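Local coordinates for 3-oxoacyl-[acyl-carrier-protein] synthase 3 (PDB 4EWP) that probably catalyses the first condensation of fatty acid synthesis, joining an acetyl group from acetyl-CoA to two carbons from malonyl-ACP, at residues A[60-65]-A[89-94]. Residues are numbered along the deposited sequence; the frame is centred on the assembly and turned at random.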
# COMPACT_ATOMS: atom_id res chain seq x y z
N GLU A 60 0.74 16.15 -15.39
CA GLU A 60 1.33 16.05 -14.06
C GLU A 60 0.70 14.93 -13.25
O GLU A 60 -0.10 15.17 -12.33
CB GLU A 60 1.19 17.38 -13.32
CG GLU A 60 2.10 18.46 -13.86
CD GLU A 60 1.84 19.79 -13.22
OE1 GLU A 60 0.67 20.25 -13.24
OE2 GLU A 60 2.81 20.36 -12.68
N THR A 61 1.04 13.70 -13.63
CA THR A 61 0.46 12.52 -13.02
C THR A 61 1.11 12.26 -11.67
O THR A 61 2.09 12.91 -11.28
CB THR A 61 0.70 11.28 -13.90
OG1 THR A 61 2.11 11.13 -14.13
CG2 THR A 61 -0.02 11.43 -15.25
N VAL A 62 0.57 11.29 -10.95
CA VAL A 62 1.21 10.87 -9.71
C VAL A 62 2.70 10.49 -9.92
O VAL A 62 3.57 10.96 -9.19
CB VAL A 62 0.38 9.75 -9.02
CG1 VAL A 62 1.16 9.08 -7.88
CG2 VAL A 62 -0.95 10.34 -8.53
N PRO A 63 3.01 9.66 -10.93
CA PRO A 63 4.42 9.32 -11.13
C PRO A 63 5.31 10.49 -11.55
O PRO A 63 6.46 10.55 -11.13
CB PRO A 63 4.37 8.27 -12.25
CG PRO A 63 3.01 7.63 -12.10
CD PRO A 63 2.11 8.78 -11.70
N VAL A 64 4.78 11.40 -12.38
CA VAL A 64 5.53 12.58 -12.76
C VAL A 64 5.88 13.43 -11.53
O VAL A 64 7.05 13.78 -11.32
CB VAL A 64 4.75 13.42 -13.78
CG1 VAL A 64 5.33 14.83 -13.88
CG2 VAL A 64 4.80 12.73 -15.13
N MET A 65 4.88 13.73 -10.71
CA MET A 65 5.07 14.54 -9.51
C MET A 65 5.98 13.84 -8.49
O MET A 65 6.88 14.47 -7.92
CB MET A 65 3.72 14.91 -8.87
CG MET A 65 2.82 15.77 -9.80
SD MET A 65 1.46 16.53 -8.89
CE MET A 65 0.38 15.13 -8.59
N VAL A 89 5.77 4.64 -1.85
CA VAL A 89 4.94 5.71 -2.38
C VAL A 89 3.58 5.66 -1.71
O VAL A 89 2.84 4.67 -1.79
CB VAL A 89 4.76 5.61 -3.90
CG1 VAL A 89 3.64 6.54 -4.35
CG2 VAL A 89 6.09 5.90 -4.61
N SER A 90 3.25 6.74 -1.02
CA SER A 90 2.00 6.79 -0.30
C SER A 90 1.00 7.64 -1.07
O SER A 90 1.15 8.85 -1.15
CB SER A 90 2.24 7.32 1.10
OG SER A 90 1.01 7.66 1.68
N THR A 91 -0.00 6.99 -1.65
CA THR A 91 -0.96 7.66 -2.52
C THR A 91 -2.25 6.85 -2.62
O THR A 91 -2.22 5.63 -2.50
CB THR A 91 -0.40 7.80 -3.95
OG1 THR A 91 -1.35 8.49 -4.77
CG2 THR A 91 -0.16 6.44 -4.56
N VAL A 92 -3.37 7.53 -2.87
CA VAL A 92 -4.64 6.83 -3.13
C VAL A 92 -5.24 7.26 -4.45
O VAL A 92 -6.39 6.94 -4.73
CB VAL A 92 -5.69 7.10 -2.02
CG1 VAL A 92 -5.22 6.58 -0.68
CG2 VAL A 92 -6.04 8.60 -1.94
N THR A 93 -4.49 7.99 -5.27
CA THR A 93 -5.10 8.55 -6.47
C THR A 93 -4.51 8.02 -7.78
O THR A 93 -4.93 8.42 -8.86
CB THR A 93 -5.08 10.11 -6.46
OG1 THR A 93 -3.79 10.59 -6.04
CG2 THR A 93 -6.11 10.64 -5.51
N PHE A 94 -3.52 7.14 -7.68
CA PHE A 94 -2.97 6.51 -8.88
C PHE A 94 -4.05 5.59 -9.45
O PHE A 94 -4.50 4.66 -8.78
CB PHE A 94 -1.70 5.74 -8.51
CG PHE A 94 -0.94 5.17 -9.69
CD1 PHE A 94 -0.67 3.80 -9.75
CD2 PHE A 94 -0.46 5.99 -10.69
CE1 PHE A 94 0.08 3.26 -10.81
CE2 PHE A 94 0.28 5.46 -11.75
CZ PHE A 94 0.56 4.11 -11.81
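The ring of Phe94 meets the first turn of helix 62-76 obliquely, its CE2 lying 3.5 Å from Pro63 CG and its CD2 4.2 Å from Val62 CB. His96 meets the same ring with planes at about 45°. Leu104 and Ala101 of helix 101-108 touch the Phe94 side chain, as does Trp197 of the second subunit, so a large flat residue suits the place. The contact belongs to the thiolase fold of the FabH family: the helix packs against the loop that follows strand 86-90 of a five-stranded mixed sheet. CG of Phe94 stands anti to the backbone N (chi1 -173°), and the side chain crosses Pro63 at about a right angle. Proline fits a helix's first turn, where its nitrogen needs no hydrogen to give. An alanine here, lacking CG and CD, would probably open a gap beside CE2 and CD2 of Phe94 and leave the ring less firmly held. Next to it in the helix, the branched Val62 spreads two methyls: CG1 meets Thr91 tip to tip, while CG2 packs 3.8 Å from Thr93 OG1. Both buried threonine hydroxyls are satisfied by strand 144-152, Thr91 OG1 through Val150 O and Thr93 OG1 through Glu151 OE1; the side chain of Thr93 lies about 10 Å from that of Cys123, a predicted active-site residue. Thr61 suits the N-cap because its short side chain can fold back on the helix: OG1 accepts from Val64 N at 3.2 Å, with an N-H...O angle of 163°.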